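Alr4995 protein (Nostoc sp., PDB 6LRF) probably hydrolyses arginine to ornithine and ammonia and then cyclises ornithine to proline, as a bifunctional arginine dihydrolase and ornithine cyclodeaminase. Local coordinates at residues B[31-44]-B[248-260]. Numbering follows the deposited sequence.
Sequences KSSRDRAVEQWQGL and LETPLTEFLKAGG
Glu-254 meets Ser-33 and Arg-36 at the start of helix 34-49, its carboxylate shared by three donors. Ser-33 N, at the N-cap, hydrogen-bonds to Glu-254 OE2 at 2.9 Å from one face of the carboxylate. Salt bridges come from Lys-257 NZ, on the other face of Glu-254 OE2 (2.9 Å), and from Arg-36 NH1, 3.3 Å from Glu-254 OE1, in its own guanidinium plane but well above that of the carboxylate; the three charges form a network. The bend at chi2 (59°) turns the acid back to this helix end, whose dipole probably favours the negative charge. With an alanine at Glu-254, Arg-36 and Lys-257 would probably lose their common counter-charge and Ser-33 N its acceptor. Lys-257, its chain extended, also gives NZ to Lys-31 O (3.0 Å).

One turn beyond Arg-36, the Gln-40 amide supplies both acceptor and donor: OE1 takes Glu-254 N (2.9 Å) on an in-plane lone pair, while NE2 gives to Thr-253 OG1 (2.9 Å).

Among apolar contacts, Ala-37's small methyl lets the Phe-255 ring approach the helix, Ala-37 O at its edge and Phe-255 CE2 4.0 Å from Trp-41 CB; Leu-252 reaches Leu-44. The arrangement joins an early helix to the segment following strand 246-249 within the guanidino-group-modifying enzyme (GME) domain, related to dimethylarginine dimethylhydrolase.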
loop_
_atom_site.group_PDB
_atom_site.type_symbol
_atom_site.label_atom_id
_atom_site.label_comp_id
_atom_site.label_asym_id
_atom_site.label_seq_id
_atom_site.Cartn_x
_atom_site.Cartn_y
_atom_site.Cartn_z
ATOM N N LYS B 31 -22.886 7.159 -41.168
ATOM C CA LYS B 31 -21.686 7.930 -41.494
ATOM C C LYS B 31 -20.931 7.282 -42.656
ATOM O O LYS B 31 -19.702 7.362 -42.742
ATOM C CB LYS B 31 -20.772 8.050 -40.267
ATOM C CG LYS B 31 -20.939 9.343 -39.471
ATOM C CD LYS B 31 -20.092 9.336 -38.210
ATOM C CE LYS B 31 -18.853 10.208 -38.376
ATOM N NZ LYS B 31 -17.756 9.827 -37.434
ATOM N N SER B 32 -21.678 6.639 -43.547
ATOM C CA SER B 32 -21.083 5.897 -44.653
ATOM C C SER B 32 -21.230 6.611 -46.000
ATOM O O SER B 32 -22.346 6.842 -46.469
ATOM C CB SER B 32 -21.708 4.502 -44.747
ATOM O OG SER B 32 -21.149 3.775 -45.828
ATOM N N SER B 33 -20.098 6.950 -46.615
ATOM C CA SER B 33 -20.094 7.512 -47.961
ATOM C C SER B 33 -20.356 6.409 -48.977
ATOM O O SER B 33 -19.443 5.657 -49.336
ATOM C CB SER B 33 -18.760 8.203 -48.266
ATOM O OG SER B 33 -18.655 8.505 -49.651
ATOM N N ARG B 34 -21.600 6.309 -49.439
ATOM C CA ARG B 34 -21.967 5.241 -50.355
ATOM C C ARG B 34 -21.147 5.294 -51.648
ATOM O O ARG B 34 -20.845 4.259 -52.246
ATOM C CB ARG B 34 -23.463 5.287 -50.674
ATOM C CG ARG B 34 -23.922 4.072 -51.462
ATOM C CD ARG B 34 -25.415 4.061 -51.667
ATOM N NE ARG B 34 -26.126 3.654 -50.462
ATOM C CZ ARG B 34 -27.439 3.449 -50.414
ATOM N NH1 ARG B 34 -28.022 3.078 -49.278
ATOM N NH2 ARG B 34 -28.170 3.620 -51.508
ATOM N N ASP B 35 -20.751 6.494 -52.066
ATOM C CA ASP B 35 -20.021 6.627 -53.320
ATOM C C ASP B 35 -18.535 6.262 -53.178
ATOM O O ASP B 35 -17.888 5.866 -54.151
ATOM C CB ASP B 35 -20.198 8.043 -53.875
ATOM C CG ASP B 35 -21.646 8.329 -54.268
ATOM O OD1 ASP B 35 -22.205 7.556 -55.075
ATOM O OD2 ASP B 35 -22.228 9.316 -53.773
ATOM N N ARG B 36 -17.995 6.368 -51.970
ATOM C CA ARG B 36 -16.635 5.887 -51.732
ATOM C C ARG B 36 -16.647 4.364 -51.524
ATOM O O ARG B 36 -15.681 3.667 -51.860
ATOM C CB ARG B 36 -16.002 6.592 -50.527
ATOM C CG ARG B 36 -14.488 6.434 -50.456
ATOM C CD ARG B 36 -13.906 7.014 -49.168
ATOM N NE ARG B 36 -13.985 8.474 -49.125
ATOM C CZ ARG B 36 -14.757 9.163 -48.286
ATOM N NH1 ARG B 36 -15.521 8.530 -47.405
ATOM N NH2 ARG B 36 -14.756 10.491 -48.321
ATOM N N ALA B 37 -17.751 3.863 -50.973
ATOM C CA ALA B 37 -17.950 2.428 -50.789
ATOM C C ALA B 37 -18.057 1.729 -52.142
ATOM O O ALA B 37 -17.422 0.691 -52.370
ATOM C CB ALA B 37 -19.197 2.162 -49.948
ATOM N N VAL B 38 -18.861 2.311 -53.032
ATOM C CA VAL B 38 -18.981 1.830 -54.405
ATOM C C VAL B 38 -17.620 1.824 -55.081
ATOM O O VAL B 38 -17.232 0.852 -55.725
ATOM C CB VAL B 38 -19.955 2.694 -55.228
ATOM C CG1 VAL B 38 -19.898 2.311 -56.704
ATOM C CG2 VAL B 38 -21.369 2.556 -54.692
ATOM N N GLU B 39 -16.890 2.915 -54.910
ATOM C CA GLU B 39 -15.597 3.072 -55.551
ATOM C C GLU B 39 -14.581 2.048 -55.058
ATOM O O GLU B 39 -13.835 1.477 -55.853
ATOM C CB GLU B 39 -15.073 4.490 -55.317
ATOM C CG GLU B 39 -13.712 4.771 -55.922
ATOM C CD GLU B 39 -13.479 6.254 -56.142
ATOM O OE1 GLU B 39 -13.915 7.060 -55.287
ATOM O OE2 GLU B 39 -12.865 6.613 -57.171
ATOM N N GLN B 40 -14.547 1.826 -53.746
ATOM C CA GLN B 40 -13.605 0.872 -53.155
ATOM C C GLN B 40 -14.000 -0.569 -53.490
ATOM O O GLN B 40 -13.138 -1.398 -53.810
ATOM C CB GLN B 40 -13.526 1.055 -51.638
ATOM C CG GLN B 40 -12.850 2.337 -51.175
ATOM C CD GLN B 40 -12.926 2.506 -49.659
ATOM O OE1 GLN B 40 -13.702 1.828 -48.992
ATOM N NE2 GLN B 40 -12.121 3.413 -49.115
ATOM N N TRP B 41 -15.301 -0.851 -53.410
ATOM C CA TRP B 41 -15.836 -2.159 -53.776
ATOM C C TRP B 41 -15.457 -2.516 -55.207
ATOM O O TRP B 41 -14.960 -3.616 -55.469
ATOM C CB TRP B 41 -17.359 -2.195 -53.617
ATOM C CG TRP B 41 -17.937 -3.576 -53.787
ATOM C CD1 TRP B 41 -18.153 -4.499 -52.805
ATOM C CD2 TRP B 41 -18.360 -4.189 -55.011
ATOM N NE1 TRP B 41 -18.688 -5.648 -53.340
ATOM C CE2 TRP B 41 -18.828 -5.483 -54.692
ATOM C CE3 TRP B 41 -18.387 -3.773 -56.349
ATOM C CZ2 TRP B 41 -19.320 -6.365 -55.659
ATOM C CZ3 TRP B 41 -18.877 -4.653 -57.313
ATOM C CH2 TRP B 41 -19.337 -5.934 -56.959
ATOM N N GLN B 42 -15.683 -1.576 -56.128
ATOM C CA GLN B 42 -15.360 -1.785 -57.538
ATOM C C GLN B 42 -13.883 -2.114 -57.708
ATOM O O GLN B 42 -13.521 -2.971 -58.509
ATOM C CB GLN B 42 -15.735 -0.552 -58.372
ATOM C CG GLN B 42 -17.234 -0.396 -58.594
ATOM C CD GLN B 42 -17.787 -1.401 -59.593
ATOM O OE1 GLN B 42 -17.056 -1.911 -60.449
ATOM N NE2 GLN B 42 -19.086 -1.686 -59.493
ATOM N N GLY B 43 -13.036 -1.444 -56.939
ATOM C CA GLY B 43 -11.612 -1.723 -56.981
ATOM C C GLY B 43 -11.302 -3.179 -56.685
ATOM O O GLY B 43 -10.522 -3.819 -57.400
ATOM N N LEU B 44 -11.917 -3.701 -55.626
ATOM C CA LEU B 44 -11.784 -5.116 -55.263
ATOM C C LEU B 44 -12.351 -6.019 -56.359
ATOM O O LEU B 44 -11.693 -6.959 -56.838
ATOM C CB LEU B 44 -12.498 -5.391 -53.937
ATOM C CG LEU B 44 -12.501 -6.849 -53.492
ATOM C CD1 LEU B 44 -11.072 -7.369 -53.402
ATOM C CD2 LEU B 44 -13.219 -6.969 -52.157
ATOM N N LEU B 248 -1.256 -7.620 -53.465
ATOM C CA LEU B 248 -2.071 -6.552 -54.041
ATOM C C LEU B 248 -2.856 -5.842 -52.944
ATOM O O LEU B 248 -3.587 -6.478 -52.183
ATOM C CB LEU B 248 -3.041 -7.112 -55.088
ATOM C CG LEU B 248 -2.620 -7.321 -56.546
ATOM C CD1 LEU B 248 -1.232 -7.907 -56.670
ATOM C CD2 LEU B 248 -3.621 -8.213 -57.254
ATOM N N GLU B 249 -2.709 -4.529 -52.850
ATOM C CA GLU B 249 -3.513 -3.760 -51.909
ATOM C C GLU B 249 -4.646 -3.064 -52.652
ATOM O O GLU B 249 -4.633 -2.979 -53.879
ATOM C CB GLU B 249 -2.651 -2.742 -51.156
ATOM C CG GLU B 249 -1.554 -3.375 -50.311
ATOM C CD GLU B 249 -0.554 -2.359 -49.773
ATOM O OE1 GLU B 249 0.174 -1.747 -50.586
ATOM O OE2 GLU B 249 -0.490 -2.176 -48.536
ATOM N N THR B 250 -5.637 -2.598 -51.899
ATOM C CA THR B 250 -6.736 -1.789 -52.424
ATOM C C THR B 250 -7.506 -1.245 -51.227
ATOM O O THR B 250 -7.918 -2.007 -50.347
ATOM C CB THR B 250 -7.692 -2.584 -53.385
ATOM O OG1 THR B 250 -8.836 -1.779 -53.717
ATOM C CG2 THR B 250 -8.163 -3.907 -52.758
ATOM N N PRO B 251 -7.683 0.083 -51.173
ATOM C CA PRO B 251 -8.348 0.686 -50.015
ATOM C C PRO B 251 -9.774 0.170 -49.857
ATOM O O PRO B 251 -10.514 0.113 -50.847
ATOM C CB PRO B 251 -8.329 2.187 -50.337
ATOM C CG PRO B 251 -8.237 2.258 -51.811
ATOM C CD PRO B 251 -7.399 1.073 -52.226
ATOM N N LEU B 252 -10.129 -0.216 -48.628
ATOM C CA LEU B 252 -11.464 -0.716 -48.296
ATOM C C LEU B 252 -11.915 -0.126 -46.969
ATOM O O LEU B 252 -12.669 -0.754 -46.224
ATOM C CB LEU B 252 -11.477 -2.248 -48.217
ATOM C CG LEU B 252 -11.266 -3.035 -49.510
ATOM C CD1 LEU B 252 -10.787 -4.446 -49.201
ATOM C CD2 LEU B 252 -12.548 -3.075 -50.337
ATOM N N THR B 253 -11.447 1.086 -46.681
ATOM C CA THR B 253 -11.699 1.734 -45.390
ATOM C C THR B 253 -13.184 1.949 -45.096
ATOM O O THR B 253 -13.593 1.965 -43.937
ATOM C CB THR B 253 -10.976 3.105 -45.298
ATOM O OG1 THR B 253 -11.455 3.982 -46.331
ATOM C CG2 THR B 253 -9.456 2.929 -45.429
ATOM N N GLU B 254 -13.990 2.104 -46.142
ATOM C CA GLU B 254 -15.426 2.320 -45.958
ATOM C C GLU B 254 -16.126 1.063 -45.440
ATOM O O GLU B 254 -17.221 1.131 -44.879
ATOM C CB GLU B 254 -16.070 2.772 -47.272
ATOM C CG GLU B 254 -17.252 3.704 -47.093
ATOM C CD GLU B 254 -16.883 4.981 -46.347
ATOM O OE1 GLU B 254 -15.706 5.411 -46.419
ATOM O OE2 GLU B 254 -17.777 5.556 -45.684
ATOM N N PHE B 255 -15.501 -0.093 -45.631
ATOM C CA PHE B 255 -16.114 -1.321 -45.149
ATOM C C PHE B 255 -15.511 -1.705 -43.812
ATOM O O PHE B 255 -16.135 -2.435 -43.037
ATOM C CB PHE B 255 -15.973 -2.445 -46.179
ATOM C CG PHE B 255 -16.773 -2.204 -47.421
ATOM C CD1 PHE B 255 -18.139 -2.458 -47.439
ATOM C CD2 PHE B 255 -16.172 -1.680 -48.560
ATOM C CE1 PHE B 255 -18.893 -2.217 -48.588
ATOM C CE2 PHE B 255 -16.921 -1.434 -49.705
ATOM C CZ PHE B 255 -18.284 -1.705 -49.716
ATOM N N LEU B 256 -14.317 -1.181 -43.526
ATOM C CA LEU B 256 -13.727 -1.355 -42.197
ATOM C C LEU B 256 -14.621 -0.699 -41.150
ATOM O O LEU B 256 -14.539 -1.032 -39.976
ATOM C CB LEU B 256 -12.311 -0.774 -42.125
ATOM C CG LEU B 256 -11.142 -1.767 -42.098
ATOM C CD1 LEU B 256 -10.866 -2.323 -43.484
ATOM C CD2 LEU B 256 -9.871 -1.151 -41.496
ATOM N N LYS B 257 -15.482 0.222 -41.592
ATOM C CA LYS B 257 -16.450 0.893 -40.714
ATOM C C LYS B 257 -17.559 -0.029 -40.220
ATOM O O LYS B 257 -18.142 0.215 -39.157
ATOM C CB LYS B 257 -17.088 2.086 -41.425
ATOM C CG LYS B 257 -16.127 3.203 -41.794
ATOM C CD LYS B 257 -16.888 4.349 -42.440
ATOM C CE LYS B 257 -15.980 5.520 -42.767
ATOM N NZ LYS B 257 -16.772 6.717 -43.177
ATOM N N ALA B 258 -17.869 -1.071 -40.994
ATOM C CA ALA B 258 -18.862 -2.059 -40.575
ATOM C C ALA B 258 -18.191 -3.309 -40.010
ATOM O O ALA B 258 -18.862 -4.256 -39.614
ATOM C CB ALA B 258 -19.772 -2.427 -41.729
ATOM N N GLY B 259 -16.863 -3.308 -39.996
ATOM C CA GLY B 259 -16.103 -4.392 -39.406
ATOM C C GLY B 259 -15.721 -5.504 -40.370
ATOM O O GLY B 259 -15.501 -6.645 -39.943
ATOM N N GLY B 260 -15.632 -5.181 -41.661
ATOM C CA GLY B 260 -15.202 -6.147 -42.663
ATOM C C GLY B 260 -14.265 -5.577 -43.711
ATOM O O GLY B 260 -14.185 -4.367 -43.886
#